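Class I SAM-dependent methyltransferase (Silicibacter pomeroyi DSS-3, PDB 3CVO) is of unknown function but probably binds S-adenosylmethionine and transfers its methyl group to a substrate not yet identified. Local coordinates at residues T15-A23 and L172-F180; Y107-W115 and G130-T140. All blocks are in the same frame, centred on the assembly; numbering follows the deposited sequence.

Contact 1 of 2, residues T15-A23 and L172-F180; sequences TMPPAEAEA and LMIGRLAAF
E20 reaches from the first turn of helix 18-30 to the hairpin that joins strands 172-174 and 177-182, and its carboxylate takes the backbone N-H of R176. The bond is short and straight: R176 N lies 2.9 Å from E20 OE2 with an N-H...O angle of 178°, although the donor comes from above the carboxylate plane. E20 CG packs 3.5 Å from L177 CB, and beyond it a bend at chi2 (93°) turns the carboxylate toward the turn of the hairpin. The type II' turn from I174 to L177 leaves G175 at positive phi, and a side chain on G175 would run into E20 OE2. This is the tight part. Beside it A19 and A23 present their methyl groups to I174 CG2, and A23 CB also lies 4.0 Å from L177 CD2.

Toward solvent the packing is looser and rests on one long side chain. R176, extended from CG to NE, lays a guanidinium face under P17, whose CD stands 3.7 Å above its centre. The bond from R176 NH2 to T15 O is bent (3.2 Å, 137°) and meets the carbonyl from above its plane; the stronger partner of this guanidinium is D153, in a salt bridge through NE. With an alanine here the bond to T15 O goes, and D153 would probably be left without this charged mate and P17 without the flat group beneath it.

The M16 selenomethionine, with CE 4.2 Å from L177 CD1, continues the apolar layer and also touches D153. Helix 18-30 thus packs against the outer hairpin, whose strand 177-182 runs antiparallel to strand 148-152 and whose strand 172-174 forms one border of the chain's mixed sheet.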
loop_
_atom_site.group_PDB
_atom_site.type_symbol
_atom_site.label_atom_id
_atom_site.label_comp_id
_atom_site.label_asym_id
_atom_site.label_seq_id
_atom_site.Cartn_x
_atom_site.Cartn_y
_atom_site.Cartn_z
ATOM N N THR A 15 -19.829 24.344 -5.020
ATOM C CA THR A 15 -19.405 25.255 -3.937
ATOM C C THR A 15 -18.008 25.856 -4.128
ATOM O O THR A 15 -17.282 26.116 -3.170
ATOM C CB THR A 15 -19.481 24.561 -2.582
ATOM O OG1 THR A 15 -19.294 23.157 -2.751
ATOM C CG2 THR A 15 -20.862 24.783 -1.974
HETATM N N MSE A 16 -17.641 26.061 -5.382
HETATM C CA MSE A 16 -16.351 26.635 -5.714
HETATM C C MSE A 16 -16.570 28.101 -6.004
HETATM O O MSE A 16 -17.554 28.469 -6.615
HETATM C CB MSE A 16 -15.763 25.988 -6.969
HETATM C CG MSE A 16 -15.562 24.511 -6.894
HETATM SE SE MSE A 16 -14.419 23.952 -8.377
HETATM C CE MSE A 16 -13.792 22.229 -7.722
ATOM N N PRO A 17 -15.643 28.954 -5.571
ATOM C CA PRO A 17 -15.782 30.326 -5.988
ATOM C C PRO A 17 -15.661 30.433 -7.510
ATOM O O PRO A 17 -15.345 29.451 -8.187
ATOM C CB PRO A 17 -14.604 31.029 -5.298
ATOM C CG PRO A 17 -14.220 30.134 -4.187
ATOM C CD PRO A 17 -14.493 28.757 -4.680
ATOM N N PRO A 18 -15.888 31.625 -8.050
ATOM C CA PRO A 18 -15.951 31.842 -9.492
ATOM C C PRO A 18 -14.758 31.392 -10.331
ATOM O O PRO A 18 -14.930 30.740 -11.362
ATOM C CB PRO A 18 -16.080 33.360 -9.572
ATOM C CG PRO A 18 -16.922 33.693 -8.381
ATOM C CD PRO A 18 -16.420 32.793 -7.304
ATOM N N ALA A 19 -13.575 31.835 -9.936
ATOM C CA ALA A 19 -12.340 31.551 -10.691
ATOM C C ALA A 19 -12.148 30.042 -10.790
ATOM O O ALA A 19 -11.850 29.456 -11.845
ATOM C CB ALA A 19 -11.134 32.166 -9.975
ATOM N N GLU A 20 -12.309 29.432 -9.626
ATOM C CA GLU A 20 -12.135 27.999 -9.458
ATOM C C GLU A 20 -13.171 27.257 -10.308
ATOM O O GLU A 20 -12.847 26.290 -10.974
ATOM C CB GLU A 20 -12.309 27.586 -7.993
ATOM C CG GLU A 20 -11.129 27.841 -7.096
ATOM C CD GLU A 20 -11.215 29.160 -6.405
ATOM O OE1 GLU A 20 -11.808 30.072 -7.007
ATOM O OE2 GLU A 20 -10.701 29.281 -5.267
ATOM N N ALA A 21 -14.422 27.724 -10.261
ATOM C CA ALA A 21 -15.532 27.049 -10.949
ATOM C C ALA A 21 -15.352 27.155 -12.453
ATOM O O ALA A 21 -15.689 26.239 -13.199
ATOM C CB ALA A 21 -16.886 27.618 -10.522
ATOM N N GLU A 22 -14.790 28.271 -12.895
ATOM C CA GLU A 22 -14.553 28.483 -14.327
ATOM C C GLU A 22 -13.417 27.564 -14.823
ATOM O O GLU A 22 -13.414 27.078 -15.952
ATOM C CB GLU A 22 -14.223 29.950 -14.622
ATOM C CG GLU A 22 -13.972 30.236 -16.112
ATOM C CD GLU A 22 -13.286 31.574 -16.352
ATOM O OE1 GLU A 22 -12.196 31.795 -15.766
ATOM O OE2 GLU A 22 -13.831 32.399 -17.134
ATOM N N ALA A 23 -12.443 27.344 -13.967
ATOM C CA ALA A 23 -11.323 26.459 -14.316
ATOM C C ALA A 23 -11.861 25.035 -14.479
ATOM O O ALA A 23 -11.486 24.303 -15.377
ATOM C CB ALA A 23 -10.241 26.519 -13.255
ATOM N N LEU A 172 -0.529 24.711 -10.953
ATOM C CA LEU A 172 -1.023 26.038 -11.274
ATOM C C LEU A 172 -2.131 26.319 -10.298
ATOM O O LEU A 172 -3.101 25.577 -10.211
ATOM C CB LEU A 172 -1.525 26.131 -12.721
ATOM C CG LEU A 172 -2.276 27.395 -13.072
ATOM C CD1 LEU A 172 -1.307 28.574 -13.017
ATOM C CD2 LEU A 172 -2.888 27.254 -14.460
HETATM N N MSE A 173 -1.963 27.381 -9.524
HETATM C CA MSE A 173 -2.973 27.738 -8.524
HETATM C C MSE A 173 -4.026 28.638 -9.121
HETATM O O MSE A 173 -3.712 29.674 -9.670
HETATM C CB MSE A 173 -2.359 28.405 -7.285
HETATM C CG MSE A 173 -1.435 27.553 -6.467
HETATM SE SE MSE A 173 -2.197 25.853 -5.974
HETATM C CE MSE A 173 -3.662 26.507 -4.869
ATOM N N ILE A 174 -5.281 28.202 -9.025
ATOM C CA ILE A 174 -6.458 29.018 -9.355
ATOM C C ILE A 174 -7.258 29.155 -8.074
ATOM O O ILE A 174 -8.065 28.297 -7.713
ATOM C CB ILE A 174 -7.349 28.402 -10.494
ATOM C CG1 ILE A 174 -6.495 27.955 -11.692
ATOM C CG2 ILE A 174 -8.409 29.395 -10.961
ATOM C CD1 ILE A 174 -6.313 26.469 -11.761
ATOM N N GLY A 175 -7.017 30.259 -7.385
ATOM C CA GLY A 175 -7.458 30.389 -6.018
ATOM C C GLY A 175 -6.989 29.224 -5.194
ATOM O O GLY A 175 -5.796 28.938 -5.085
ATOM N N ARG A 176 -7.957 28.544 -4.609
ATOM C CA ARG A 176 -7.689 27.453 -3.676
ATOM C C ARG A 176 -7.577 26.137 -4.429
ATOM O O ARG A 176 -7.306 25.095 -3.860
ATOM C CB ARG A 176 -8.846 27.312 -2.698
ATOM C CG ARG A 176 -10.106 26.847 -3.420
ATOM C CD ARG A 176 -11.301 26.758 -2.505
ATOM N NE ARG A 176 -12.260 25.810 -3.047
ATOM C CZ ARG A 176 -13.520 25.737 -2.662
ATOM N NH1 ARG A 176 -13.972 26.572 -1.742
ATOM N NH2 ARG A 176 -14.328 24.848 -3.206
ATOM N N LEU A 177 -7.850 26.213 -5.718
ATOM C CA LEU A 177 -7.855 25.020 -6.585
ATOM C C LEU A 177 -6.489 24.855 -7.259
ATOM O O LEU A 177 -5.944 25.787 -7.845
ATOM C CB LEU A 177 -8.935 25.151 -7.662
ATOM C CG LEU A 177 -9.066 23.982 -8.637
ATOM C CD1 LEU A 177 -9.680 22.809 -7.879
ATOM C CD2 LEU A 177 -9.934 24.365 -9.852
ATOM N N ALA A 178 -5.947 23.658 -7.151
ATOM C CA ALA A 178 -4.678 23.296 -7.793
ATOM C C ALA A 178 -4.937 22.491 -9.050
ATOM O O ALA A 178 -5.637 21.483 -9.048
ATOM C CB ALA A 178 -3.777 22.491 -6.822
ATOM N N ALA A 179 -4.373 22.975 -10.139
ATOM C CA ALA A 179 -4.372 22.286 -11.416
ATOM C C ALA A 179 -2.976 21.740 -11.713
ATOM O O ALA A 179 -1.978 22.476 -11.775
ATOM C CB ALA A 179 -4.820 23.235 -12.534
ATOM N N PHE A 180 -2.918 20.420 -11.845
ATOM C CA PHE A 180 -1.696 19.677 -12.134
ATOM C C PHE A 180 -1.716 19.039 -13.513
ATOM O O PHE A 180 -2.736 18.538 -13.977
ATOM C CB PHE A 180 -1.512 18.535 -11.145
ATOM C CG PHE A 180 -1.338 18.952 -9.711
ATOM C CD1 PHE A 180 -2.444 19.063 -8.855
ATOM C CD2 PHE A 180 -0.065 19.176 -9.208
ATOM C CE1 PHE A 180 -2.256 19.402 -7.521
ATOM C CE2 PHE A 180 0.129 19.496 -7.897
ATOM C CZ PHE A 180 -0.957 19.612 -7.046
#

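Contact 2 of 2, residues Y107-W115 and G130-T140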
loop_
_atom_site.group_PDB
_atom_site.type_symbol
_atom_site.label_atom_id
_atom_site.label_comp_id
_atom_site.label_asym_id
_atom_site.label_seq_id
_atom_site.Cartn_x
_atom_site.Cartn_y
_atom_site.Cartn_z
ATOM N N TYR A 107 -10.283 0.733 2.993
ATOM C CA TYR A 107 -10.027 2.130 2.668
ATOM C C TYR A 107 -9.351 2.350 1.298
ATOM O O TYR A 107 -9.696 3.300 0.578
ATOM C CB TYR A 107 -9.232 2.858 3.759
ATOM C CG TYR A 107 -10.002 3.195 5.016
ATOM C CD1 TYR A 107 -11.366 3.074 5.080
ATOM C CD2 TYR A 107 -9.339 3.709 6.128
ATOM C CE1 TYR A 107 -12.048 3.423 6.227
ATOM C CE2 TYR A 107 -10.010 4.056 7.280
ATOM C CZ TYR A 107 -11.372 3.922 7.325
ATOM O OH TYR A 107 -12.068 4.314 8.474
ATOM N N PRO A 108 -8.361 1.499 0.941
ATOM C CA PRO A 108 -7.673 1.670 -0.328
ATOM C C PRO A 108 -8.571 1.572 -1.549
ATOM O O PRO A 108 -8.246 2.085 -2.611
ATOM C CB PRO A 108 -6.607 0.565 -0.288
ATOM C CG PRO A 108 -6.419 0.298 1.195
ATOM C CD PRO A 108 -7.796 0.354 1.698
ATOM N N ASP A 109 -9.723 0.966 -1.363
ATOM C CA ASP A 109 -10.686 0.816 -2.473
ATOM C C ASP A 109 -11.123 2.166 -2.972
ATOM O O ASP A 109 -11.456 2.305 -4.129
ATOM C CB ASP A 109 -11.963 0.122 -2.023
ATOM C CG ASP A 109 -11.789 -1.342 -1.695
ATOM O OD1 ASP A 109 -10.697 -1.912 -1.842
ATOM O OD2 ASP A 109 -12.791 -1.932 -1.233
ATOM N N TYR A 110 -11.170 3.146 -2.074
ATOM C CA TYR A 110 -11.693 4.483 -2.435
ATOM C C TYR A 110 -10.779 5.142 -3.480
ATOM O O TYR A 110 -11.233 5.435 -4.603
ATOM C CB TYR A 110 -11.932 5.347 -1.226
ATOM C CG TYR A 110 -12.551 6.669 -1.500
ATOM C CD1 TYR A 110 -11.769 7.726 -1.993
ATOM C CD2 TYR A 110 -13.886 6.892 -1.299
ATOM C CE1 TYR A 110 -12.325 8.937 -2.260
ATOM C CE2 TYR A 110 -14.429 8.114 -1.523
ATOM C CZ TYR A 110 -13.653 9.147 -2.009
ATOM O OH TYR A 110 -14.211 10.390 -2.236
ATOM N N PRO A 111 -9.481 5.324 -3.152
ATOM C CA PRO A 111 -8.621 5.866 -4.194
ATOM C C PRO A 111 -8.401 4.930 -5.376
ATOM O O PRO A 111 -8.256 5.396 -6.526
ATOM C CB PRO A 111 -7.295 6.163 -3.442
ATOM C CG PRO A 111 -7.316 5.380 -2.247
ATOM C CD PRO A 111 -8.792 5.236 -1.843
ATOM N N LEU A 112 -8.323 3.609 -5.111
ATOM C CA LEU A 112 -7.764 2.687 -6.101
ATOM C C LEU A 112 -8.743 1.863 -6.960
ATOM O O LEU A 112 -8.397 1.482 -8.062
ATOM C CB LEU A 112 -6.785 1.707 -5.430
ATOM C CG LEU A 112 -5.453 2.325 -4.984
ATOM C CD1 LEU A 112 -4.690 1.430 -3.951
ATOM C CD2 LEU A 112 -4.573 2.657 -6.213
ATOM N N ALA A 113 -9.905 1.508 -6.446
ATOM C CA ALA A 113 -10.745 0.502 -7.116
ATOM C C ALA A 113 -11.188 0.930 -8.523
ATOM O O ALA A 113 -11.304 0.105 -9.444
ATOM C CB ALA A 113 -12.003 0.131 -6.239
ATOM N N VAL A 114 -11.494 2.215 -8.662
ATOM C CA VAL A 114 -12.039 2.750 -9.930
ATOM C C VAL A 114 -11.067 2.521 -11.075
ATOM O O VAL A 114 -11.476 2.315 -12.224
ATOM C CB VAL A 114 -12.456 4.265 -9.801
ATOM C CG1 VAL A 114 -11.253 5.166 -9.465
ATOM C CG2 VAL A 114 -13.247 4.740 -11.048
ATOM N N TRP A 115 -9.780 2.476 -10.758
ATOM C CA TRP A 115 -8.749 2.231 -11.795
ATOM C C TRP A 115 -8.796 0.796 -12.367
ATOM O O TRP A 115 -8.205 0.502 -13.395
ATOM C CB TRP A 115 -7.343 2.621 -11.288
ATOM C CG TRP A 115 -7.282 4.078 -11.057
ATOM C CD1 TRP A 115 -7.579 4.739 -9.903
ATOM C CD2 TRP A 115 -6.986 5.074 -12.034
ATOM N NE1 TRP A 115 -7.414 6.088 -10.094
ATOM C CE2 TRP A 115 -7.095 6.317 -11.405
ATOM C CE3 TRP A 115 -6.661 5.027 -13.398
ATOM C CZ2 TRP A 115 -6.892 7.510 -12.076
ATOM C CZ3 TRP A 115 -6.417 6.222 -14.058
ATOM C CH2 TRP A 115 -6.536 7.439 -13.401
ATOM N N GLY A 130 -13.012 14.687 -2.694
ATOM C CA GLY A 130 -13.720 13.834 -1.736
ATOM C C GLY A 130 -12.848 13.491 -0.556
ATOM O O GLY A 130 -12.250 14.350 0.047
ATOM N N ARG A 131 -12.754 12.200 -0.275
ATOM C CA ARG A 131 -11.961 11.718 0.852
ATOM C C ARG A 131 -10.610 11.203 0.343
ATOM O O ARG A 131 -10.394 11.088 -0.845
ATOM C CB ARG A 131 -12.680 10.597 1.579
ATOM C CG ARG A 131 -14.042 11.001 2.194
ATOM C CD ARG A 131 -13.854 11.879 3.412
ATOM N NE ARG A 131 -13.895 13.276 3.031
ATOM C CZ ARG A 131 -13.050 14.193 3.465
ATOM N NH1 ARG A 131 -12.065 13.856 4.278
ATOM N NH2 ARG A 131 -13.186 15.447 3.067
ATOM N N PHE A 132 -9.735 10.878 1.262
ATOM C CA PHE A 132 -8.396 10.385 0.930
ATOM C C PHE A 132 -7.755 11.203 -0.161
ATOM O O PHE A 132 -7.169 10.616 -1.089
ATOM C CB PHE A 132 -8.402 8.946 0.453
ATOM C CG PHE A 132 -9.107 8.006 1.374
ATOM C CD1 PHE A 132 -8.436 7.407 2.423
ATOM C CD2 PHE A 132 -10.443 7.735 1.200
ATOM C CE1 PHE A 132 -9.104 6.535 3.315
ATOM C CE2 PHE A 132 -11.125 6.858 2.079
ATOM C CZ PHE A 132 -10.425 6.257 3.139
ATOM N N ARG A 133 -7.803 12.523 -0.048
ATOM C CA ARG A 133 -7.425 13.386 -1.206
ATOM C C ARG A 133 -5.993 13.134 -1.700
ATOM O O ARG A 133 -5.727 12.990 -2.898
ATOM C CB ARG A 133 -7.628 14.860 -0.915
ATOM C CG ARG A 133 -9.093 15.191 -0.793
ATOM C CD ARG A 133 -9.418 16.651 -0.880
ATOM N NE ARG A 133 -10.845 16.793 -0.704
ATOM C CZ ARG A 133 -11.546 17.912 -0.846
ATOM N NH1 ARG A 133 -10.986 19.064 -1.211
ATOM N NH2 ARG A 133 -12.842 17.846 -0.629
ATOM N N VAL A 134 -5.047 13.130 -0.771
ATOM C CA VAL A 134 -3.653 12.804 -1.153
ATOM C C VAL A 134 -3.541 11.429 -1.813
ATOM O O VAL A 134 -2.899 11.272 -2.858
ATOM C CB VAL A 134 -2.638 13.004 0.004
ATOM C CG1 VAL A 134 -1.223 12.494 -0.444
ATOM C CG2 VAL A 134 -2.614 14.467 0.398
ATOM N N GLY A 135 -4.248 10.461 -1.265
ATOM C CA GLY A 135 -4.236 9.098 -1.770
ATOM C C GLY A 135 -4.769 9.006 -3.197
ATOM O O GLY A 135 -4.245 8.278 -4.015
ATOM N N CYS A 136 -5.816 9.773 -3.472
ATOM C CA CYS A 136 -6.470 9.776 -4.782
ATOM C C CYS A 136 -5.535 10.432 -5.806
ATOM O O CYS A 136 -5.429 10.009 -6.971
ATOM C CB CYS A 136 -7.761 10.541 -4.756
ATOM S SG CYS A 136 -9.078 9.803 -3.739
ATOM N N ALA A 137 -4.837 11.455 -5.358
ATOM C CA ALA A 137 -3.924 12.157 -6.247
ATOM C C ALA A 137 -2.768 11.249 -6.682
ATOM O O ALA A 137 -2.390 11.163 -7.880
ATOM C CB ALA A 137 -3.397 13.476 -5.605
ATOM N N LEU A 138 -2.212 10.564 -5.694
ATOM C CA LEU A 138 -1.130 9.570 -5.932
ATOM C C LEU A 138 -1.592 8.369 -6.731
ATOM O O LEU A 138 -0.886 7.929 -7.607
ATOM C CB LEU A 138 -0.433 9.131 -4.627
ATOM C CG LEU A 138 0.278 10.261 -3.863
ATOM C CD1 LEU A 138 1.001 9.598 -2.641
ATOM C CD2 LEU A 138 1.187 11.095 -4.712
ATOM N N ALA A 139 -2.779 7.872 -6.434
ATOM C CA ALA A 139 -3.378 6.774 -7.175
ATOM C C ALA A 139 -3.436 7.108 -8.666
ATOM O O ALA A 139 -3.050 6.311 -9.486
ATOM C CB ALA A 139 -4.753 6.439 -6.630
ATOM N N THR A 140 -3.776 8.361 -8.968
ATOM C CA THR A 140 -3.890 8.801 -10.344
ATOM C C THR A 140 -2.504 8.782 -10.951
ATOM O O THR A 140 -2.291 8.206 -12.010
ATOM C CB THR A 140 -4.509 10.215 -10.427
ATOM O OG1 THR A 140 -5.826 10.159 -9.878
ATOM C CG2 THR A 140 -4.545 10.748 -11.867
#
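Three aromatic rings from two short segments, Y107, Y110 and F132, meet without a regular stack: the F132 ring plane lies at 58° to that of Y107 and 44° to that of Y110. This aromatic cluster lies in a Rossmann-fold domain of the class I methyltransferase type, at the start of helix 133-143, with F132 at the N-cap position. F132 CZ comes over the face of the Y107 ring, 3.6 Å from CG, while F132 CD2 approaches Y110 CD1 to 3.5 Å.

Y110 CG is anti to the backbone N, which carries the ring across to residues 130-131; R131 CB lies over one face, toward the rim, and C136 SG sits at the edge, 3.7 Å from Y110 CE1. Farther along, P111 CB packs on the G135-C136 backbone, and A139 CB touches both P111 and L112 CD2. W115 closes this end with CZ2 3.6 Å from T140 OG1, while its NE1 bonds Y37 OH, which also bonds P111 O. On the outer side, P108 packs on I196 and L112 on M193 of the second subunit.

The direct polar link between the segments is nearly linear: R131 N donates to Y110 OH at 3.0 Å, with an N-H...O angle of 172°.

How the contacts relate
The two contacts lie on opposite sides of the chain's centre, 21 Å apart between their own centres; their nearest atoms are about 6 Å apart and do not touch. Along the chain contact 2 is nested inside the loop closed by contact 1. One mixed sheet relates them: contact 1 packs helix 18-30 on the antiparallel hairpin at its border, whereas helix 133-143 of contact 2 connects the parallel strands 125-128 and 148-152. The loop after strand 148-152 reaches both, D153 pairing with R176 and D154 with R133. Contact 1 joins the N-terminal helix to the late hairpin at the surface, and contact 2 packs the interior of the fold beside the subunit interface.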